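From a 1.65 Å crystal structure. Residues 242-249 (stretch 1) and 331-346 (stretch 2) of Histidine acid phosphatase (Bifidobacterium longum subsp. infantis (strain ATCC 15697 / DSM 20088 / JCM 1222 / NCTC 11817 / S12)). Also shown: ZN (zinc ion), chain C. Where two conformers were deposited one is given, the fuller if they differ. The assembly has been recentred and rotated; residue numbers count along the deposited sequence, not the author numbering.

Stretch 1, residues 242-249: HDLLSQIF
Stretch 2 (331-346) DQYFQGAYADDARMFA

Stretch 1 is helical through His 242, Asp 243, Leu 244 and Leu 245, continuing a helix that begins earlier in the chain, with phi/psi near -60/-48 until Leu 245 relaxes to -72/-23; Ser 246 N still reaches His 242 O at 3.0 Å. The chain then turns through Gln 247 (-70/-23) and Ile 248 (-115/-45) and extends at Phe 249 (-111/152). Stretch 2 comes in on a 3-10 segment already under way before Asp 331, which takes in Tyr 333, passes through an extended Gln 335 (-102/154) and Gly 336 at 57/-129, a positive phi that favours glycine, and winds into the helix that carries Ala 339 to Ala 346. The backbones come nearest at Leu 244 and Tyr 338, whose CA atoms lie 6.5 Å apart. Together the stretches bury 486 Å².

Leu 244 gives up the most area, 94 Å². Its CA-to-CB bond points sideways, but the t,p rotamer brings its end nearer. Leu 244 CD1 sits over one face of the Phe 334 ring, 3.9 Å from its centroid; Leu 244 CD2 lies 3.8 Å from Phe 334 CZ and 3.7 Å from Phe 345 CE2. A branched, wholly apolar side chain suits this buried place against two phenylalanine rings, both with chi1 m.

The CA-to-CB bond of Gln 247 points toward stretch 2; chi1 is m, chi2 t and chi3 90°, and the side chain serves both polar and aromatic partners. Gln 247 NE2 donates to Tyr 333 O at 2.8 Å, with an angle of 160°, and also to Leu 244 O of its own stretch at 3.1 Å, so one amide nitrogen ties the turn to the 3-10 segment. Gln 247 OE1 accepts from a water at 2.8 Å; that water also donates to Gln 332 O at 2.7 Å and accepts from Gln 335 N at 3.1 Å. The aliphatic part is used as well: Gln 247 CG lies over one face of the Tyr 338 ring (chi1 m, chi2 -75°), 3.7 Å from its centroid.

Ile 248, m,t, repeats the methyl-on-ring motif, with CD1 over one face of Tyr 333 at 4.0 Å from the ring centroid. Tyr 333 (chi1 m, chi2 -60°) is buried, yet its hydroxyl is satisfied by a hydrogen bond elsewhere in the structure.

At the other end, the CA-to-CB bonds of Asp 243 (t, chi2 73°) and Asp 341 (m, chi2 -28°) point toward each other's stretch, and Asp 243 OD2 stands 2.6 Å from Asp 341 OD2. Two acid oxygens this close imply that one of the groups is probably protonated; the geometry does not say which. The CA-to-CB bond of His 242 instead points away, and His 242 NE2 binds the zinc ion ZN at 2.2 Å.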

ATOM      1  N   HIS A 242     -10.019  16.078 -20.913  1.00 13.49           N
ATOM      2  CA  HIS A 242      -9.795  16.945 -22.047  1.00 11.20           C
ATOM      3  C   HIS A 242      -8.860  18.093 -21.676  1.00 13.46           C
ATOM      4  O   HIS A 242      -7.942  18.432 -22.429  1.00 16.03           O
ATOM      5  CB  HIS A 242     -11.107  17.506 -22.564  1.00 16.18           C
ATOM      6  CG  HIS A 242     -10.913  18.438 -23.708  1.00 16.79           C
ATOM      7  ND1 HIS A 242     -10.664  17.985 -24.987  1.00 17.17           N
ATOM      8  CD2 HIS A 242     -10.854  19.787 -23.768  1.00 18.62           C
ATOM      9  CE1 HIS A 242     -10.496  19.014 -25.791  1.00 17.99           C
ATOM     10  NE2 HIS A 242     -10.604  20.118 -25.074  1.00 18.40           N
ATOM     11  N   ASP A 243      -9.106  18.697 -20.517  1.00 13.37           N
ATOM     12  CA  ASP A 243      -8.297  19.807 -20.017  0.52 13.51           C
ATOM     13  C   ASP A 243      -6.815  19.429 -19.973  1.00 16.63           C
ATOM     14  O   ASP A 243      -5.938  20.154 -20.470  1.00 15.26           O
ATOM     15  CB  ASP A 243      -8.790  20.182 -18.619  0.52 14.47           C
ATOM     16  CG  ASP A 243      -8.286  21.531 -18.155  0.52 13.67           C
ATOM     17  OD1 ASP A 243      -8.765  22.556 -18.675  0.52 14.08           O
ATOM     18  OD2 ASP A 243      -7.430  21.563 -17.248  0.52 15.53           O
ATOM     19  N   LEU A 244      -6.546  18.281 -19.372  1.00 14.32           N
ATOM     20  CA  LEU A 244      -5.181  17.820 -19.196  1.00 15.42           C
ATOM     21  C   LEU A 244      -4.492  17.654 -20.536  1.00 13.83           C
ATOM     22  O   LEU A 244      -3.379  18.133 -20.743  1.00 13.58           O
ATOM     23  CB  LEU A 244      -5.181  16.481 -18.466  1.00 14.06           C
ATOM     24  CG  LEU A 244      -3.793  15.951 -18.145  1.00 17.51           C
ATOM     25  CD1 LEU A 244      -3.183  16.795 -17.017  1.00 23.88           C
ATOM     26  CD2 LEU A 244      -3.843  14.475 -17.781  1.00 16.19           C
ATOM     27  N   LEU A 245      -5.162  16.970 -21.452  1.00 11.52           N
ATOM     28  CA  LEU A 245      -4.541  16.623 -22.727  1.00 12.87           C
ATOM     29  C   LEU A 245      -4.369  17.830 -23.635  1.00 14.80           C
ATOM     30  O   LEU A 245      -3.503  17.829 -24.508  1.00 13.31           O
ATOM     31  CB  LEU A 245      -5.349  15.541 -23.454  1.00 14.05           C
ATOM     32  CG  LEU A 245      -5.434  14.195 -22.732  1.00 15.13           C
ATOM     33  CD1 LEU A 245      -6.442  13.294 -23.427  1.00 16.77           C
ATOM     34  CD2 LEU A 245      -4.075  13.516 -22.690  1.00 13.84           C
ATOM     35  N   SER A 246      -5.171  18.870 -23.430  1.00 13.18           N
ATOM     36  CA  SER A 246      -5.115  20.031 -24.319  0.53 15.16           C
ATOM     37  C   SER A 246      -3.849  20.866 -24.121  1.00 14.43           C
ATOM     38  O   SER A 246      -3.562  21.743 -24.924  1.00 17.78           O
ATOM     39  CB  SER A 246      -6.364  20.906 -24.178  0.53 19.13           C
ATOM     40  OG  SER A 246      -6.419  21.494 -22.897  0.53 21.79           O
ATOM     41  N   GLN A 247      -3.089  20.574 -23.060  1.00 12.26           N
ATOM     42  CA  GLN A 247      -1.784  21.197 -22.836  1.00 14.52           C
ATOM     43  C   GLN A 247      -0.780  20.703 -23.848  1.00 16.94           C
ATOM     44  O   GLN A 247       0.247  21.339 -24.089  1.00 17.03           O
ATOM     45  CB  GLN A 247      -1.218  20.773 -21.482  1.00 17.08           C
ATOM     46  CG  GLN A 247      -1.993  21.196 -20.287  1.00 24.45           C
ATOM     47  CD  GLN A 247      -1.317  20.732 -19.022  1.00 23.11           C
ATOM     48  OE1 GLN A 247      -0.478  21.438 -18.460  1.00 26.16           O
ATOM     49  NE2 GLN A 247      -1.654  19.528 -18.583  1.00 14.80           N
ATOM     50  N   ILE A 248      -1.055  19.527 -24.399  1.00 14.24           N
ATOM     51  CA  ILE A 248      -0.088  18.824 -25.226  1.00 15.54           C
ATOM     52  C   ILE A 248      -0.574  18.705 -26.664  1.00 12.79           C
ATOM     53  O   ILE A 248       0.179  18.942 -27.611  1.00 15.90           O
ATOM     54  CB  ILE A 248       0.153  17.411 -24.653  1.00 15.99           C
ATOM     55  CG1 ILE A 248       0.751  17.510 -23.248  1.00 15.75           C
ATOM     56  CG2 ILE A 248       1.057  16.593 -25.569  1.00 14.17           C
ATOM     57  CD1 ILE A 248       0.362  16.333 -22.336  1.00 11.60           C
ATOM     58  N   PHE A 249      -1.844  18.345 -26.831  1.00 13.24           N
ATOM     59  CA  PHE A 249      -2.362  17.994 -28.147  1.00 12.79           C
ATOM     60  C   PHE A 249      -3.344  19.037 -28.646  1.00 12.01           C
ATOM     61  O   PHE A 249      -4.026  19.690 -27.849  1.00 15.20           O
ATOM     62  CB  PHE A 249      -3.080  16.640 -28.098  1.00  9.85           C
ATOM     63  CG  PHE A 249      -2.199  15.497 -27.670  1.00 11.06           C
ATOM     64  CD1 PHE A 249      -1.344  14.883 -28.579  1.00 13.99           C
ATOM     65  CD2 PHE A 249      -2.227  15.037 -26.356  1.00 14.70           C
ATOM     66  CE1 PHE A 249      -0.525  13.829 -28.180  1.00 14.07           C
ATOM     67  CE2 PHE A 249      -1.414  13.979 -25.943  1.00 14.28           C
ATOM     68  CZ  PHE A 249      -0.566  13.372 -26.858  1.00 16.74           C
ATOM     69  N   ASP A 331       5.330  16.051 -13.662  1.00 16.64           N
ATOM     70  CA  ASP A 331       4.683  17.018 -12.786  1.00 19.87           C
ATOM     71  C   ASP A 331       4.371  18.336 -13.494  1.00 15.90           C
ATOM     72  O   ASP A 331       3.462  19.051 -13.080  1.00 18.34           O
ATOM     73  CB  ASP A 331       5.485  17.247 -11.498  1.00 23.52           C
ATOM     74  CG  ASP A 331       6.904  17.674 -11.758  1.00 38.61           C
ATOM     75  OD1 ASP A 331       7.474  17.259 -12.790  1.00 37.34           O
ATOM     76  OD2 ASP A 331       7.454  18.420 -10.919  1.00 49.14           O
ATOM     77  N   GLN A 332       5.086  18.637 -14.580  1.00 15.40           N
ATOM     78  CA  GLN A 332       4.841  19.877 -15.309  0.59 17.34           C
ATOM     79  C   GLN A 332       3.453  19.940 -15.939  1.00 15.09           C
ATOM     80  O   GLN A 332       2.981  21.029 -16.270  1.00 17.49           O
ATOM     81  CB  GLN A 332       5.861  20.063 -16.421  0.59 16.88           C
ATOM     82  CG  GLN A 332       5.560  19.180 -17.610  0.59 20.42           C
ATOM     83  CD  GLN A 332       6.589  19.312 -18.687  0.59 24.58           C
ATOM     84  OE1 GLN A 332       6.498  20.200 -19.533  0.59 18.93           O
ATOM     85  NE2 GLN A 332       7.583  18.429 -18.669  0.59 14.85           N
ATOM     86  N   TYR A 333       2.799  18.789 -16.103  1.00 14.35           N
ATOM     87  CA  TYR A 333       1.466  18.758 -16.699  1.00 15.00           C
ATOM     88  C   TYR A 333       0.382  18.877 -15.646  1.00 16.09           C
ATOM     89  O   TYR A 333      -0.805  18.904 -15.974  1.00 14.00           O
ATOM     90  CB  TYR A 333       1.237  17.455 -17.481  1.00 12.22           C
ATOM     91  CG  TYR A 333       2.270  17.198 -18.558  1.00 11.80           C
ATOM     92  CD1 TYR A 333       2.447  18.097 -19.607  1.00 12.55           C
ATOM     93  CD2 TYR A 333       3.043  16.042 -18.541  1.00 14.09           C
ATOM     94  CE1 TYR A 333       3.388  17.863 -20.597  1.00 14.45           C
ATOM     95  CE2 TYR A 333       3.983  15.793 -19.534  1.00 19.42           C
ATOM     96  CZ  TYR A 333       4.153  16.711 -20.549  1.00 15.80           C
ATOM     97  OH  TYR A 333       5.085  16.484 -21.543  1.00 15.78           O
ATOM     98  N   PHE A 334       0.788  18.954 -14.382  1.00 12.32           N
ATOM     99  CA  PHE A 334      -0.191  18.969 -13.293  1.00 13.80           C
ATOM    100  C   PHE A 334       0.000  20.155 -12.347  1.00 19.46           C
ATOM    101  O   PHE A 334      -0.174  20.026 -11.134  1.00 21.80           O
ATOM    102  CB  PHE A 334      -0.133  17.646 -12.527  1.00 14.90           C
ATOM    103  CG  PHE A 334      -0.589  16.460 -13.343  1.00 18.54           C
ATOM    104  CD1 PHE A 334      -1.928  16.103 -13.371  1.00 19.66           C
ATOM    105  CD2 PHE A 334       0.317  15.721 -14.101  1.00 16.16           C
ATOM    106  CE1 PHE A 334      -2.362  15.011 -14.118  1.00 17.70           C
ATOM    107  CE2 PHE A 334      -0.112  14.632 -14.867  1.00 17.09           C
ATOM    108  CZ  PHE A 334      -1.455  14.279 -14.866  1.00 17.42           C
ATOM    109  N   GLN A 335       0.337  21.304 -12.924  1.00 18.31           N
ATOM    110  CA  GLN A 335       0.618  22.532 -12.172  1.00 21.51           C
ATOM    111  C   GLN A 335      -0.575  23.478 -12.223  1.00 27.14           C
ATOM    112  O   GLN A 335      -1.362  23.436 -13.166  1.00 19.10           O
ATOM    113  CB  GLN A 335       1.838  23.240 -12.758  1.00 22.46           C
ATOM    114  CG  GLN A 335       3.128  22.434 -12.692  1.00 30.67           C
ATOM    115  CD  GLN A 335       3.555  22.152 -11.271  1.00 39.56           C
ATOM    116  OE1 GLN A 335       3.818  23.076 -10.497  1.00 44.45           O
ATOM    117  NE2 GLN A 335       3.616  20.875 -10.910  1.00 39.06           N
ATOM    118  N   GLY A 336      -0.708  24.332 -11.212  1.00 30.45           N
ATOM    119  CA  GLY A 336      -1.775  25.318 -11.196  1.00 28.45           C
ATOM    120  C   GLY A 336      -3.148  24.696 -11.315  1.00 22.49           C
ATOM    121  O   GLY A 336      -3.482  23.763 -10.584  1.00 26.54           O
ATOM    122  N   ALA A 337      -3.943  25.197 -12.256  1.00 27.16           N
ATOM    123  CA  ALA A 337      -5.307  24.713 -12.436  1.00 23.29           C
ATOM    124  C   ALA A 337      -5.355  23.228 -12.802  1.00 23.11           C
ATOM    125  O   ALA A 337      -6.347  22.545 -12.548  1.00 27.03           O
ATOM    126  CB  ALA A 337      -6.035  25.555 -13.485  1.00 26.64           C
ATOM    127  N   TYR A 338      -4.270  22.727 -13.386  1.00 20.86           N
ATOM    128  CA  TYR A 338      -4.199  21.319 -13.770  1.00 17.11           C
ATOM    129  C   TYR A 338      -4.013  20.389 -12.570  1.00 16.17           C
ATOM    130  O   TYR A 338      -4.277  19.195 -12.661  1.00 17.97           O
ATOM    131  CB  TYR A 338      -3.081  21.102 -14.801  1.00 15.61           C
ATOM    132  CG  TYR A 338      -3.279  21.897 -16.065  1.00 15.31           C
ATOM    133  CD1 TYR A 338      -4.228  21.512 -17.005  1.00 18.73           C
ATOM    134  CD2 TYR A 338      -2.522  23.032 -16.322  1.00 16.26           C
ATOM    135  CE1 TYR A 338      -4.417  22.236 -18.162  1.00 22.36           C
ATOM    136  CE2 TYR A 338      -2.705  23.765 -17.490  1.00 20.58           C
ATOM    137  CZ  TYR A 338      -3.655  23.358 -18.402  1.00 26.55           C
ATOM    138  OH  TYR A 338      -3.843  24.077 -19.566  1.00 27.92           O
ATOM    139  N   ALA A 339      -3.582  20.939 -11.437  1.00 17.36           N
ATOM    140  CA  ALA A 339      -3.486  20.142 -10.213  1.00 23.51           C
ATOM    141  C   ALA A 339      -4.875  19.677  -9.794  1.00 24.73           C
ATOM    142  O   ALA A 339      -5.042  18.588  -9.241  1.00 20.96           O
ATOM    143  CB  ALA A 339      -2.838  20.946  -9.100  1.00 23.44           C
ATOM    144  N   ASP A 340      -5.879  20.504 -10.064  1.00 22.91           N
ATOM    145  CA  ASP A 340      -7.251  20.124  -9.756  1.00 23.79           C
ATOM    146  C   ASP A 340      -7.722  18.981 -10.647  1.00 21.96           C
ATOM    147  O   ASP A 340      -8.625  18.222 -10.280  1.00 21.46           O
ATOM    148  CB  ASP A 340      -8.189  21.326  -9.866  1.00 25.40           C
ATOM    149  CG  ASP A 340      -8.132  22.215  -8.640  1.00 42.34           C
ATOM    150  OD1 ASP A 340      -7.699  21.730  -7.570  1.00 54.60           O
ATOM    151  OD2 ASP A 340      -8.525  23.393  -8.747  1.00 45.33           O
ATOM    152  N   ASP A 341      -7.113  18.848 -11.819  1.00 17.99           N
ATOM    153  CA  ASP A 341      -7.406  17.693 -12.650  1.00 16.67           C
ATOM    154  C   ASP A 341      -6.825  16.441 -11.996  1.00 17.13           C
ATOM    155  O   ASP A 341      -7.483  15.406 -11.956  1.00 16.46           O
ATOM    156  CB  ASP A 341      -6.848  17.867 -14.068  1.00 16.16           C
ATOM    157  CG  ASP A 341      -7.520  18.995 -14.835  1.00 18.48           C
ATOM    158  OD1 ASP A 341      -8.697  19.310 -14.560  1.00 21.88           O
ATOM    159  OD2 ASP A 341      -6.866  19.550 -15.736  1.00 22.23           O
ATOM    160  N   ALA A 342      -5.593  16.538 -11.491  1.00 14.29           N
ATOM    161  CA  ALA A 342      -4.987  15.420 -10.755  1.00 13.49           C
ATOM    162  C   ALA A 342      -5.887  14.968  -9.609  1.00 15.22           C
ATOM    163  O   ALA A 342      -6.021  13.768  -9.349  1.00 16.21           O
ATOM    164  CB  ALA A 342      -3.590  15.791 -10.218  1.00 16.04           C
ATOM    165  N   ARG A 343      -6.505  15.926  -8.924  1.00 14.36           N
ATOM    166  CA  ARG A 343      -7.395  15.614  -7.814  0.57 14.90           C
ATOM    167  C   ARG A 343      -8.601  14.802  -8.301  1.00 13.68           C
ATOM    168  O   ARG A 343      -9.039  13.871  -7.636  1.00 15.00           O
ATOM    169  CB  ARG A 343      -7.834  16.911  -7.125  0.57 15.88           C
ATOM    170  CG  ARG A 343      -8.823  16.749  -5.983  0.57 17.58           C
ATOM    171  CD  ARG A 343      -9.271  18.127  -5.487  0.57 13.89           C
ATOM    172  NE  ARG A 343     -10.258  18.025  -4.419  0.57 22.75           N
ATOM    173  CZ  ARG A 343     -11.565  17.930  -4.628  0.57 21.48           C
ATOM    174  NH1 ARG A 343     -12.397  17.837  -3.600  0.57 26.59           N
ATOM    175  NH2 ARG A 343     -12.039  17.929  -5.869  0.57 21.30           N
ATOM    176  N   MET A 344      -9.130  15.156  -9.475  1.00 13.81           N
ATOM    177  CA  MET A 344     -10.229  14.394 -10.071  0.94 16.85           C
ATOM    178  C   MET A 344      -9.794  12.963 -10.396  1.00 14.01           C
ATOM    179  O   MET A 344     -10.540  12.012 -10.159  1.00 13.81           O
ATOM    180  CB  MET A 344     -10.750  15.061 -11.350  1.00 17.19           C
ATOM    181  CG  MET A 344     -11.418  16.406 -11.131  1.00 28.69           C
ATOM    182  SD  MET A 344     -12.839  16.286 -10.037  0.63 26.00           S
ATOM    183  CE  MET A 344     -13.830  15.071 -10.903  0.86 26.12           C
ATOM    184  N   PHE A 345      -8.604  12.809 -10.975  1.00 12.08           N
ATOM    185  CA  PHE A 345      -8.105  11.481 -11.337  1.00 12.35           C
ATOM    186  C   PHE A 345      -7.808  10.647 -10.096  1.00 14.33           C
ATOM    187  O   PHE A 345      -8.054   9.438 -10.073  1.00 12.69           O
ATOM    188  CB  PHE A 345      -6.849  11.604 -12.206  1.00 12.61           C
ATOM    189  CG  PHE A 345      -7.049  12.456 -13.433  1.00 16.38           C
ATOM    190  CD1 PHE A 345      -8.244  12.407 -14.131  1.00 19.61           C
ATOM    191  CD2 PHE A 345      -6.060  13.334 -13.859  1.00 17.55           C
ATOM    192  CE1 PHE A 345      -8.442  13.199 -15.258  1.00 23.24           C
ATOM    193  CE2 PHE A 345      -6.257  14.140 -14.982  1.00 18.85           C
ATOM    194  CZ  PHE A 345      -7.455  14.065 -15.680  1.00 21.96           C
ATOM    195  N   ALA A 346      -7.278  11.302  -9.066  1.00 11.48           N
ATOM    196  CA  ALA A 346      -7.060  10.643  -7.783  1.00 11.46           C
ATOM    197  C   ALA A 346      -8.365  10.138  -7.196  1.00 13.57           C
ATOM    198  O   ALA A 346      -8.407   9.060  -6.613  1.00 13.43           O
ATOM    199  CB  ALA A 346      -6.371  11.591  -6.796  1.00 14.97           C
TER
HETATM  200 ZN    ZN C 601     -10.109  22.226 -25.329  1.00 21.79          ZN
HETATM  201  O   HOH W   1       0.508  22.060 -15.953  1.00 16.76           O